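Long-range contacts in copper-containing nitrite reductase (PDB 6TFO), which probably reduces nitrite to nitric oxide at copper centres, using electrons delivered by a cytochrome c: residues Gly41-Ile46 against Ala125-Val130; Gln79-Ile84 against Cys117-His122; Ala145-Arg150 against Asn192-Gly197; Val297-Ile302 against Phe329-Ser334. All coordinates share one frame; numbering follows the deposited sequence.

In the fold
Contact 1 closes a long loop early in the chain, from residues 41-46 to 125-130. Contact 2 (79-84 with 117-122) lies wholly within that loop. The two touch and together hold the copper of the N-terminal cupredoxin domain: contact 2 gives three ligands and contact 1 the fourth. Both also reach a second subunit. Contacts 3 and 4 follow in series, far from the first pair. Contact 3 closes a loop from residues 145-150, between strands 128-134 and 166-181, to residues 192-197. Contact 4 closes a shorter one, from residues 297-302 to 329-334. Contacts 3 and 4 meet through Thr149, Arg150, Asn332 and Ser334, which joins the connecting segment to both core domains.

Contact 1. Residues Gly41-Ile46 against Ala125-Val130; sequences GRMVYI and AGMQGV
Met127 crosses Met43 and ends on the ring of Tyr45. Its CB lies 4.0 Å from CE2 of Tyr45. CG, anti to the carbonyl carbon of its own residue (chi1 -65°), comes 3.2 Å from the backbone O of Met43. SD passes 4.1 Å from CG of Met43. The chain then bends at chi3 (82°), which brings CE over one face of the Tyr45 ring. CE sits 4.0 Å from the centre of that ring, offset toward the rim. This is a CH-pi contact, and with the sulfur it makes a Met-aromatic pair. CE also meets Val44 O at 3.7 Å.

The same sulfur belongs to the copper site. Met127 is a ligand of the type 1 copper, with His80, Cys117 and His122. In the cupredoxin sandwich, strand 42-48 belongs to one sheet and strand 128-134 to the other. The contact therefore joins the two sheets beside the metal. Tyr45 stands close to Cys117, and its OH is hydrogen-bonded to Asp81 O.

The backbones also touch. Met43 N donates to Ala125 O at 3.3 Å, from 41° above the carbonyl plane. Met43 O lies near Met127 N, but the angle is too poor for a hydrogen bond. Met127 is the centre of an inverse gamma turn. CB of Arg42 rests 3.5 Å from Ala125 O, and the Arg42 guanidinium turns one face to CG1 of Val44. A second subunit packs its Ile38 on Met43 and its His122 on Ala125.

Contact 2. Residues Gln79-Ile84 against Cys117-His122; sequences QHDAVI and CSLPGH. With CU (copper (II) ion), chain L.
The backbone of Gln79-Asp81 runs past the loop Cys117-His122, and CA of Cys117 makes a CA-H...O contact with Asp81 O at 3.4 Å. Between them sits the type 1 copper of a cupredoxin domain. Cys117 and His122 come from the loop between the last two strands of the domain, and His80 comes from the segment before strand 83-84. Met127, further along that loop, is the fourth ligand.

ND1 of His80 binds the copper at 2.0 Å. SG of Cys117 binds it at 2.2 Å, and ND1 of His122 at 2.4 Å. The two imidazoles meet obliquely, their planes 56° apart. Glu76 accepts a hydrogen bond from NE2 of His80 and so helps fix its rotation. SG of Cys117 is anti to its own backbone N (chi1 179°). Asp81 N gives SG of Cys117 a weak hydrogen bond at 3.6 Å. Leu119 N gives the same sulfur another. These two bonds probably draw some electron density from the sulfur.

Asp81 grips Ser118 with both carboxylate oxygens. OD1 accepts from Ser118 N at 2.9 Å on its syn side, a little out of the carboxylate plane. OD2 accepts from Ser118 OG at 2.6 Å on its syn lone pair, and also makes a salt bridge with Arg90. The clasp ties the residue after His80 to the residue after Cys117.

Leu119 lays CB over the centre of one face of the His122 ring. Its CG leans on Gln79 O, and that same oxygen lies 2.9 Å from CE1 of His122.

Contact 3. Residues Ala145-Arg150 against Asn192-Gly197; sequences AADITR and NGKVPG
Arg150 grips the backbone O of Pro196 side-on with two nitrogens. NE donates at 2.9 Å to Pro196 O, tilted 26° from the carbonyl plane. NH2 donates at 3.2 Å to the same Pro196 O, on a lone pair in that plane. Both bonds lie near the guanidinium plane. The Arg150 chain bends at chi2 (70°) and chi3, which set CD and NE, and NE faces Pro196 O. NH1 has its own partner, a salt bridge to Asp154. CB of Lys194 lies over one face of the guanidinium, offset toward the rim.

The ammonium of Lys194 is held by carbonyls. NZ donates to Thr149 O at 3.2 Å, from above the carbonyl plane. A weak bond runs from NZ to Asp147 O at 3.4 Å, and the salt bridge to Asp147 OD2 is long. The stronger partner of that carboxylate oxygen is His342 NE2. OD1 of Asp147 accepts from Thr149 N at 3.0 Å, which forms an Asx turn.

The backbones make a single beta bridge between Thr149 and Val195. Val195 N donates to Ile148 O at 2.7 Å, nearly along the C=O axis. Arg150 N donates to Val195 O at 3.2 Å. A cis peptide precedes Pro196, whose CD packs on CB of Arg150.

Further hydrogen bonds join Thr149 OG1 to Ser334 OG, Arg150 O to Asn332 ND2 and Gly197 O to Tyr296 OH. The loop between strands 128-134 and 166-181 is thus fastened to its neighbours. Ile148 and Val195 lie on Tyr188 of strand 184-191, and Pro196 packs on Tyr296 and Met298 of strand 293-302.

Contact 4. Residues Val297-Ile302 against Phe329-Ser334; sequences VMQGEI and FLFNGS
Asn332 holds Met298 at both ends of its backbone. CG of Asn332 is anti to its own carbonyl carbon (chi1 -65°), and OD1 accepts from Met298 N at 3.0 Å. Asn332 N donates to Met298 O at 3.0 Å. The side-chain carbonyl thus takes the place of a strand carbonyl just where the chain turns away, in a type I' turn from Phe331 to Ser334. ND2 of Asn332 is hydrogen-bonded to Tyr296 O and Arg150 O, which fixes the amide.

Gly300 and Leu330 form the antiparallel hydrogen-bonded pair. Gly300 N donates to Leu330 O at 2.9 Å, and Leu330 N to Gly300 O at 2.7 Å. Gln299-Phe331 and Glu301-Phe329 flank it as non-hydrogen-bonded pairs.

These four flanking residues share one face of the sheet. CG of Glu301 lies obliquely 3.6 Å from CE1 of Phe329. OE1 of Gln299 comes 3.7 Å from CE1 of Phe331. That OE1 is hydrogen-bonded to Ser365 OG, and NE2 to Asp418. CG1 of Val297 touches CD1 of Phe331 at 3.8 Å. Leu330 points to the other face, where its CD1 meets CD1 of Ile302 at a tight 3.5 Å.

Strand 328-331 is one of the two outermost strands of this cupredoxin-like sheet within the chain. Strand 293-302 lies between it and strand 351-360. Leu338 of helix 337-341 packs on Val297 and Phe331, while Leu180 of strand 166-181 packs on Ile302 and Leu330.

Contact 1. Residues Gly41-Ile46 against Ala125-Val130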
loop_
_atom_site.group_PDB
_atom_site.type_symbol
_atom_site.label_atom_id
_atom_site.label_comp_id
_atom_site.label_asym_id
_atom_site.label_seq_id
_atom_site.Cartn_x
_atom_site.Cartn_y
_atom_site.Cartn_z
ATOM N N GLY C 41 9.458 -20.924 -5.001
ATOM C CA GLY C 41 9.303 -21.101 -6.460
ATOM C C GLY C 41 8.242 -22.114 -6.841
ATOM O O GLY C 41 8.204 -22.506 -8.040
ATOM N N ARG C 42 7.383 -22.496 -5.880
ATOM C CA ARG C 42 6.340 -23.543 -6.060
ATOM C C ARG C 42 4.991 -23.058 -5.519
ATOM O O ARG C 42 4.963 -22.117 -4.696
ATOM C CB ARG C 42 6.803 -24.832 -5.375
ATOM C CG ARG C 42 7.732 -25.664 -6.236
ATOM C CD ARG C 42 8.732 -26.469 -5.437
ATOM N NE ARG C 42 8.126 -27.289 -4.398
ATOM C CZ ARG C 42 8.362 -27.177 -3.085
ATOM N NH1 ARG C 42 9.199 -26.265 -2.609
ATOM N NH2 ARG C 42 7.753 -27.995 -2.244
ATOM N N MET C 43 3.914 -23.675 -5.997
ATOM C CA MET C 43 2.556 -23.535 -5.414
ATOM C C MET C 43 2.452 -24.503 -4.229
ATOM O O MET C 43 2.597 -25.730 -4.450
ATOM C CB MET C 43 1.496 -23.880 -6.454
ATOM C CG MET C 43 0.144 -23.329 -6.131
ATOM S SD MET C 43 -0.954 -23.769 -7.504
ATOM C CE MET C 43 -1.603 -22.139 -7.850
ATOM N N VAL C 44 2.256 -23.971 -3.019
ATOM C CA VAL C 44 2.427 -24.739 -1.751
ATOM C C VAL C 44 1.304 -24.441 -0.748
ATOM O O VAL C 44 0.442 -23.561 -0.982
ATOM C CB VAL C 44 3.795 -24.452 -1.107
ATOM C CG1 VAL C 44 4.928 -24.888 -2.020
ATOM C CG2 VAL C 44 3.935 -22.993 -0.696
ATOM N N TYR C 45 1.336 -25.195 0.344
ATOM C CA TYR C 45 0.634 -24.867 1.598
ATOM C C TYR C 45 1.638 -24.121 2.474
ATOM O O TYR C 45 2.821 -24.504 2.493
ATOM C CB TYR C 45 0.133 -26.143 2.273
ATOM C CG TYR C 45 -0.863 -26.969 1.501
ATOM C CD1 TYR C 45 -2.206 -26.638 1.466
ATOM C CD2 TYR C 45 -0.482 -28.156 0.909
ATOM C CE1 TYR C 45 -3.134 -27.437 0.817
ATOM C CE2 TYR C 45 -1.392 -28.964 0.253
ATOM C CZ TYR C 45 -2.723 -28.607 0.214
ATOM O OH TYR C 45 -3.607 -29.405 -0.447
ATOM N N ILE C 46 1.181 -23.069 3.145
ATOM C CA ILE C 46 1.982 -22.320 4.148
ATOM C C ILE C 46 1.268 -22.396 5.501
ATOM O O ILE C 46 0.060 -22.088 5.563
ATOM C CB ILE C 46 2.212 -20.871 3.694
ATOM C CG1 ILE C 46 2.676 -20.809 2.240
ATOM C CG2 ILE C 46 3.203 -20.188 4.630
ATOM C CD1 ILE C 46 2.380 -19.494 1.560
ATOM N N ALA C 125 2.780 -29.387 -8.909
ATOM C CA ALA C 125 3.261 -27.985 -8.805
ATOM C C ALA C 125 3.853 -27.679 -7.420
ATOM O O ALA C 125 4.465 -26.614 -7.276
ATOM C CB ALA C 125 2.134 -27.049 -9.135
ATOM N N GLY C 126 3.647 -28.549 -6.426
ATOM C CA GLY C 126 4.255 -28.457 -5.078
ATOM C C GLY C 126 3.275 -28.578 -3.913
ATOM O O GLY C 126 3.759 -28.561 -2.756
ATOM N N MET C 127 1.960 -28.675 -4.157
ATOM C CA MET C 127 0.956 -28.663 -3.046
ATOM C C MET C 127 0.902 -30.048 -2.388
ATOM O O MET C 127 0.042 -30.876 -2.760
ATOM C CB MET C 127 -0.425 -28.234 -3.544
ATOM C CG MET C 127 -0.432 -26.810 -4.032
ATOM S SD MET C 127 -2.065 -26.094 -4.078
ATOM C CE MET C 127 -2.287 -25.591 -2.377
ATOM N N GLN C 128 1.807 -30.296 -1.448
ATOM C CA GLN C 128 1.950 -31.617 -0.776
ATOM C C GLN C 128 2.861 -31.493 0.450
ATOM O O GLN C 128 3.940 -30.895 0.323
ATOM C CB GLN C 128 2.485 -32.670 -1.734
ATOM C CG GLN C 128 3.051 -33.874 -1.018
ATOM C CD GLN C 128 3.505 -34.957 -1.957
ATOM O OE1 GLN C 128 2.793 -35.350 -2.879
ATOM N NE2 GLN C 128 4.686 -35.486 -1.684
ATOM N N GLY C 129 2.395 -32.011 1.599
ATOM C CA GLY C 129 3.169 -32.122 2.849
ATOM C C GLY C 129 2.887 -33.450 3.518
ATOM O O GLY C 129 2.054 -34.238 2.973
ATOM N N VAL C 130 3.527 -33.709 4.657
ATOM C CA VAL C 130 3.305 -34.987 5.391
ATOM C C VAL C 130 2.613 -34.678 6.726
ATOM O O VAL C 130 2.974 -33.676 7.419
ATOM C CB VAL C 130 4.591 -35.832 5.519
ATOM C CG1 VAL C 130 5.641 -35.432 4.484
ATOM C CG2 VAL C 130 5.186 -35.816 6.913
#

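Contact 2. Residues Gln79-Ile84 against Cys117-His122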
loop_
_atom_site.group_PDB
_atom_site.type_symbol
_atom_site.label_atom_id
_atom_site.label_comp_id
_atom_site.label_asym_id
_atom_site.label_seq_id
_atom_site.Cartn_x
_atom_site.Cartn_y
_atom_site.Cartn_z
ATOM N N GLN C 79 -8.075 -22.716 -7.392
ATOM C CA GLN C 79 -8.914 -23.734 -6.713
ATOM C C GLN C 79 -7.978 -24.685 -5.969
ATOM O O GLN C 79 -6.920 -25.059 -6.527
ATOM C CB GLN C 79 -9.808 -24.500 -7.679
ATOM C CG GLN C 79 -10.829 -23.607 -8.359
ATOM C CD GLN C 79 -11.931 -24.423 -8.983
ATOM O OE1 GLN C 79 -11.738 -25.543 -9.435
ATOM N NE2 GLN C 79 -13.123 -23.868 -8.962
ATOM N N HIS C 80 -8.349 -25.014 -4.731
ATOM C CA HIS C 80 -7.558 -25.863 -3.805
ATOM C C HIS C 80 -8.479 -26.696 -2.903
ATOM O O HIS C 80 -9.591 -26.237 -2.520
ATOM C CB HIS C 80 -6.602 -25.025 -2.935
ATOM C CG HIS C 80 -5.662 -24.155 -3.698
ATOM N ND1 HIS C 80 -4.635 -24.666 -4.438
ATOM C CD2 HIS C 80 -5.602 -22.813 -3.826
ATOM C CE1 HIS C 80 -3.976 -23.679 -5.004
ATOM N NE2 HIS C 80 -4.560 -22.532 -4.652
ATOM N N ASP C 81 -7.995 -27.882 -2.565
ATOM C CA ASP C 81 -8.427 -28.642 -1.379
ATOM C C ASP C 81 -7.168 -29.185 -0.690
ATOM O O ASP C 81 -6.043 -28.877 -1.131
ATOM C CB ASP C 81 -9.442 -29.709 -1.788
ATOM C CG ASP C 81 -8.876 -30.768 -2.709
ATOM O OD1 ASP C 81 -7.662 -30.867 -2.783
ATOM O OD2 ASP C 81 -9.673 -31.483 -3.329
ATOM N N ALA C 82 -7.366 -29.914 0.399
ATOM C CA ALA C 82 -6.357 -30.764 1.049
ATOM C C ALA C 82 -6.980 -32.149 1.203
ATOM O O ALA C 82 -8.158 -32.213 1.601
ATOM C CB ALA C 82 -5.951 -30.156 2.371
ATOM N N VAL C 83 -6.238 -33.191 0.863
ATOM C CA VAL C 83 -6.714 -34.595 0.890
ATOM C C VAL C 83 -5.676 -35.428 1.638
ATOM O O VAL C 83 -4.466 -35.198 1.432
ATOM C CB VAL C 83 -6.950 -35.124 -0.533
ATOM C CG1 VAL C 83 -7.431 -36.571 -0.523
ATOM C CG2 VAL C 83 -7.914 -34.244 -1.296
ATOM N N ILE C 84 -6.143 -36.357 2.472
ATOM C CA ILE C 84 -5.318 -37.399 3.156
ATOM C C ILE C 84 -5.982 -38.745 2.862
ATOM O O ILE C 84 -7.125 -38.962 3.344
ATOM C CB ILE C 84 -5.225 -37.087 4.661
ATOM C CG1 ILE C 84 -5.056 -35.583 4.897
ATOM C CG2 ILE C 84 -4.132 -37.919 5.317
ATOM C CD1 ILE C 84 -4.471 -35.223 6.238
ATOM N N CYS C 117 -3.163 -31.362 -2.577
ATOM C CA CYS C 117 -4.265 -30.751 -3.348
ATOM C C CYS C 117 -4.568 -31.671 -4.529
ATOM O O CYS C 117 -3.634 -32.100 -5.198
ATOM C CB CYS C 117 -3.897 -29.351 -3.822
ATOM S SG CYS C 117 -5.209 -28.590 -4.806
ATOM N N SER C 118 -5.832 -31.981 -4.766
ATOM C CA SER C 118 -6.261 -32.928 -5.827
ATOM C C SER C 118 -6.587 -32.169 -7.113
ATOM O O SER C 118 -6.886 -32.842 -8.089
ATOM C CB SER C 118 -7.455 -33.732 -5.386
ATOM O OG SER C 118 -8.598 -32.899 -5.277
ATOM N N LEU C 119 -6.587 -30.834 -7.110
ATOM C CA LEU C 119 -6.890 -30.050 -8.345
ATOM C C LEU C 119 -5.848 -30.360 -9.437
ATOM O O LEU C 119 -4.687 -30.648 -9.164
ATOM C CB LEU C 119 -6.961 -28.557 -8.014
ATOM C CG LEU C 119 -8.330 -28.012 -7.574
ATOM C CD1 LEU C 119 -9.434 -28.319 -8.588
ATOM C CD2 LEU C 119 -8.713 -28.548 -6.203
ATOM N N PRO C 120 -6.236 -30.363 -10.726
ATOM C CA PRO C 120 -5.334 -30.779 -11.801
ATOM C C PRO C 120 -3.963 -30.098 -11.730
ATOM O O PRO C 120 -3.892 -28.877 -11.766
ATOM C CB PRO C 120 -6.084 -30.376 -13.089
ATOM C CG PRO C 120 -7.554 -30.400 -12.687
ATOM C CD PRO C 120 -7.564 -29.953 -11.234
ATOM N N GLY C 121 -2.921 -30.908 -11.566
ATOM C CA GLY C 121 -1.526 -30.447 -11.603
ATOM C C GLY C 121 -1.020 -29.855 -10.293
ATOM O O GLY C 121 0.199 -29.665 -10.202
ATOM N N HIS C 122 -1.877 -29.542 -9.313
ATOM C CA HIS C 122 -1.490 -28.709 -8.139
ATOM C C HIS C 122 -0.514 -29.494 -7.264
ATOM O O HIS C 122 0.383 -28.870 -6.661
ATOM C CB HIS C 122 -2.720 -28.217 -7.370
ATOM C CG HIS C 122 -3.414 -27.088 -8.056
ATOM N ND1 HIS C 122 -4.034 -26.075 -7.364
ATOM C CD2 HIS C 122 -3.571 -26.798 -9.367
ATOM C CE1 HIS C 122 -4.557 -25.214 -8.223
ATOM N NE2 HIS C 122 -4.265 -25.626 -9.456
HETATM CU CU CU L . -4.430 -26.581 -5.098
#

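Contact 3. Residues Ala145-Arg150 against Asn192-Gly197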
loop_
_atom_site.group_PDB
_atom_site.type_symbol
_atom_site.label_atom_id
_atom_site.label_comp_id
_atom_site.label_asym_id
_atom_site.label_seq_id
_atom_site.Cartn_x
_atom_site.Cartn_y
_atom_site.Cartn_z
ATOM N N ALA C 145 6.669 -19.364 33.022
ATOM C CA ALA C 145 6.098 -18.365 33.956
ATOM C C ALA C 145 5.262 -19.069 35.030
ATOM O O ALA C 145 4.992 -20.296 34.873
ATOM C CB ALA C 145 5.285 -17.371 33.176
ATOM N N ALA C 146 4.877 -18.326 36.074
ATOM C CA ALA C 146 4.030 -18.799 37.195
ATOM C C ALA C 146 2.721 -19.355 36.631
ATOM O O ALA C 146 2.212 -18.779 35.627
ATOM C CB ALA C 146 3.768 -17.676 38.165
ATOM N N ASP C 147 2.219 -20.451 37.213
ATOM C CA ASP C 147 0.827 -20.933 36.998
ATOM C C ASP C 147 -0.108 -19.949 37.707
ATOM O O ASP C 147 -0.052 -19.911 38.944
ATOM C CB ASP C 147 0.652 -22.370 37.493
ATOM C CG ASP C 147 -0.798 -22.782 37.676
ATOM O OD1 ASP C 147 -1.661 -22.224 36.982
ATOM O OD2 ASP C 147 -1.053 -23.644 38.515
ATOM N N ILE C 148 -0.910 -19.179 36.955
ATOM C CA ILE C 148 -1.838 -18.139 37.505
ATOM C C ILE C 148 -3.297 -18.644 37.501
ATOM O O ILE C 148 -4.214 -17.870 37.872
ATOM C CB ILE C 148 -1.670 -16.796 36.757
ATOM C CG1 ILE C 148 -1.744 -16.921 35.231
ATOM C CG2 ILE C 148 -0.381 -16.124 37.200
ATOM C CD1 ILE C 148 -3.102 -17.262 34.685
ATOM N N THR C 149 -3.525 -19.895 37.111
ATOM C CA THR C 149 -4.872 -20.510 37.064
ATOM C C THR C 149 -5.319 -20.870 38.488
ATOM O O THR C 149 -4.646 -21.700 39.141
ATOM C CB THR C 149 -4.876 -21.727 36.137
ATOM O OG1 THR C 149 -4.669 -21.227 34.812
ATOM C CG2 THR C 149 -6.153 -22.538 36.220
ATOM N N ARG C 150 -6.420 -20.266 38.936
ATOM C CA ARG C 150 -7.202 -20.689 40.125
ATOM C C ARG C 150 -7.762 -22.101 39.923
ATOM O O ARG C 150 -8.527 -22.317 38.966
ATOM C CB ARG C 150 -8.360 -19.723 40.345
ATOM C CG ARG C 150 -9.230 -20.058 41.552
ATOM C CD ARG C 150 -8.518 -19.807 42.857
ATOM N NE ARG C 150 -8.176 -18.403 43.012
ATOM C CZ ARG C 150 -7.361 -17.932 43.941
ATOM N NH1 ARG C 150 -6.795 -18.758 44.800
ATOM N NH2 ARG C 150 -7.096 -16.641 44.000
ATOM N N ASN C 192 -3.802 -11.911 44.662
ATOM C CA ASN C 192 -3.139 -13.071 45.310
ATOM C C ASN C 192 -2.568 -14.018 44.254
ATOM O O ASN C 192 -2.498 -15.229 44.512
ATOM C CB ASN C 192 -4.101 -13.739 46.297
ATOM C CG ASN C 192 -4.326 -12.845 47.494
ATOM O OD1 ASN C 192 -5.010 -11.830 47.406
ATOM N ND2 ASN C 192 -3.651 -13.151 48.586
ATOM N N GLY C 193 -2.115 -13.468 43.129
ATOM C CA GLY C 193 -1.267 -14.182 42.151
ATOM C C GLY C 193 -2.018 -15.226 41.343
ATOM O O GLY C 193 -1.328 -16.094 40.772
ATOM N N LYS C 194 -3.358 -15.163 41.282
ATOM C CA LYS C 194 -4.183 -16.151 40.535
ATOM C C LYS C 194 -5.425 -15.487 39.924
ATOM O O LYS C 194 -5.809 -14.383 40.351
ATOM C CB LYS C 194 -4.529 -17.321 41.456
ATOM C CG LYS C 194 -3.623 -18.530 41.322
ATOM C CD LYS C 194 -3.219 -19.146 42.644
ATOM C CE LYS C 194 -2.890 -20.627 42.541
ATOM N NZ LYS C 194 -2.280 -20.990 41.230
ATOM N N VAL C 195 -6.007 -16.145 38.920
ATOM C CA VAL C 195 -7.173 -15.632 38.144
ATOM C C VAL C 195 -8.179 -16.767 38.045
ATOM O O VAL C 195 -7.839 -17.819 37.513
ATOM C CB VAL C 195 -6.776 -15.134 36.740
ATOM C CG1 VAL C 195 -7.972 -14.626 35.946
ATOM C CG2 VAL C 195 -5.712 -14.063 36.815
ATOM N N PRO C 196 -9.414 -16.610 38.576
ATOM C CA PRO C 196 -9.814 -15.414 39.325
ATOM C C PRO C 196 -9.179 -15.300 40.719
ATOM O O PRO C 196 -8.543 -16.228 41.160
ATOM C CB PRO C 196 -11.332 -15.589 39.485
ATOM C CG PRO C 196 -11.517 -17.098 39.485
ATOM C CD PRO C 196 -10.508 -17.582 38.461
ATOM N N GLY C 197 -9.384 -14.154 41.370
ATOM C CA GLY C 197 -8.947 -13.877 42.751
ATOM C C GLY C 197 -9.585 -14.841 43.754
ATOM O O GLY C 197 -10.371 -15.714 43.382
#

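Contact 4. Residues Val297-Ile302 against Phe329-Ser334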
loop_
_atom_site.group_PDB
_atom_site.type_symbol
_atom_site.label_atom_id
_atom_site.label_comp_id
_atom_site.label_asym_id
_atom_site.label_seq_id
_atom_site.Cartn_x
_atom_site.Cartn_y
_atom_site.Cartn_z
ATOM N N VAL C 297 -15.647 -20.951 38.931
ATOM C CA VAL C 297 -15.276 -20.708 37.509
ATOM C C VAL C 297 -15.613 -19.255 37.132
ATOM O O VAL C 297 -16.742 -18.799 37.408
ATOM C CB VAL C 297 -15.944 -21.722 36.567
ATOM C CG1 VAL C 297 -15.627 -21.406 35.113
ATOM C CG2 VAL C 297 -15.541 -23.152 36.903
ATOM N N MET C 298 -14.654 -18.558 36.510
ATOM C CA MET C 298 -14.854 -17.193 35.975
ATOM C C MET C 298 -14.297 -17.107 34.548
ATOM O O MET C 298 -13.235 -17.702 34.269
ATOM C CB MET C 298 -14.204 -16.141 36.875
ATOM C CG MET C 298 -14.916 -15.978 38.194
ATOM S SD MET C 298 -14.605 -14.382 38.994
ATOM C CE MET C 298 -15.882 -13.356 38.270
ATOM N N GLN C 299 -15.032 -16.421 33.665
ATOM C CA GLN C 299 -14.681 -16.250 32.234
ATOM C C GLN C 299 -14.179 -14.825 32.047
ATOM O O GLN C 299 -14.783 -13.885 32.594
ATOM C CB GLN C 299 -15.884 -16.545 31.331
ATOM C CG GLN C 299 -15.683 -16.182 29.874
ATOM C CD GLN C 299 -16.882 -16.582 29.061
ATOM O OE1 GLN C 299 -17.492 -17.629 29.300
ATOM N NE2 GLN C 299 -17.226 -15.737 28.098
ATOM N N GLY C 300 -13.122 -14.677 31.259
ATOM C CA GLY C 300 -12.647 -13.349 30.845
ATOM C C GLY C 300 -11.944 -13.406 29.513
ATOM O O GLY C 300 -11.760 -14.525 28.963
ATOM N N GLU C 301 -11.571 -12.229 29.025
ATOM C CA GLU C 301 -10.922 -12.043 27.707
ATOM C C GLU C 301 -9.536 -11.407 27.905
ATOM O O GLU C 301 -9.337 -10.625 28.848
ATOM C CB GLU C 301 -11.794 -11.181 26.780
ATOM C CG GLU C 301 -13.299 -11.442 26.839
ATOM C CD GLU C 301 -14.128 -10.361 27.509
ATOM O OE1 GLU C 301 -13.730 -9.168 27.443
ATOM O OE2 GLU C 301 -15.191 -10.694 28.070
ATOM N N ILE C 302 -8.607 -11.729 27.013
ATOM C CA ILE C 302 -7.274 -11.081 26.926
ATOM C C ILE C 302 -7.097 -10.592 25.480
ATOM O O ILE C 302 -7.476 -11.319 24.534
ATOM C CB ILE C 302 -6.174 -12.041 27.446
ATOM C CG1 ILE C 302 -6.263 -12.188 28.967
ATOM C CG2 ILE C 302 -4.789 -11.590 27.004
ATOM C CD1 ILE C 302 -5.261 -13.139 29.565
ATOM N N PHE C 329 -10.223 -15.992 24.989
ATOM C CA PHE C 329 -11.405 -16.203 25.863
ATOM C C PHE C 329 -11.042 -17.324 26.841
ATOM O O PHE C 329 -10.803 -18.462 26.351
ATOM C CB PHE C 329 -12.615 -16.592 25.016
ATOM C CG PHE C 329 -13.318 -15.437 24.363
ATOM C CD1 PHE C 329 -14.242 -14.686 25.063
ATOM C CD2 PHE C 329 -13.041 -15.090 23.054
ATOM C CE1 PHE C 329 -14.895 -13.622 24.456
ATOM C CE2 PHE C 329 -13.688 -14.020 22.455
ATOM C CZ PHE C 329 -14.617 -13.296 23.157
ATOM N N LEU C 330 -10.986 -17.031 28.142
ATOM C CA LEU C 330 -10.393 -17.963 29.141
ATOM C C LEU C 330 -11.322 -18.241 30.334
ATOM O O LEU C 330 -11.972 -17.292 30.858
ATOM C CB LEU C 330 -9.072 -17.367 29.635
ATOM C CG LEU C 330 -8.085 -16.966 28.543
ATOM C CD1 LEU C 330 -6.993 -16.098 29.138
ATOM C CD2 LEU C 330 -7.516 -18.190 27.842
ATOM N N PHE C 331 -11.323 -19.505 30.777
ATOM C CA PHE C 331 -11.777 -19.921 32.132
ATOM C C PHE C 331 -10.564 -19.928 33.058
ATOM O O PHE C 331 -9.592 -20.601 32.732
ATOM C CB PHE C 331 -12.423 -21.308 32.115
ATOM C CG PHE C 331 -13.734 -21.405 31.376
ATOM C CD1 PHE C 331 -14.719 -20.443 31.541
ATOM C CD2 PHE C 331 -13.998 -22.477 30.539
ATOM C CE1 PHE C 331 -15.923 -20.538 30.863
ATOM C CE2 PHE C 331 -15.214 -22.582 29.870
ATOM C CZ PHE C 331 -16.164 -21.606 30.021
ATOM N N ASN C 332 -10.628 -19.171 34.156
ATOM C CA ASN C 332 -9.640 -19.189 35.264
ATOM C C ASN C 332 -8.248 -18.968 34.664
ATOM O O ASN C 332 -7.312 -19.722 35.010
ATOM C CB ASN C 332 -9.728 -20.482 36.087
ATOM C CG ASN C 332 -11.039 -20.659 36.833
ATOM O OD1 ASN C 332 -12.053 -20.051 36.498
ATOM N ND2 ASN C 332 -11.041 -21.499 37.849
ATOM N N GLY C 333 -8.132 -17.998 33.760
ATOM C CA GLY C 333 -6.867 -17.271 33.534
ATOM C C GLY C 333 -5.988 -17.775 32.401
ATOM O O GLY C 333 -5.117 -17.006 31.990
ATOM N N SER C 334 -6.152 -19.002 31.914
ATOM C CA SER C 334 -5.166 -19.608 30.987
ATOM C C SER C 334 -5.846 -20.570 30.011
ATOM O O SER C 334 -6.928 -21.090 30.316
ATOM C CB SER C 334 -4.044 -20.294 31.742
ATOM O OG SER C 334 -4.392 -21.634 32.070
#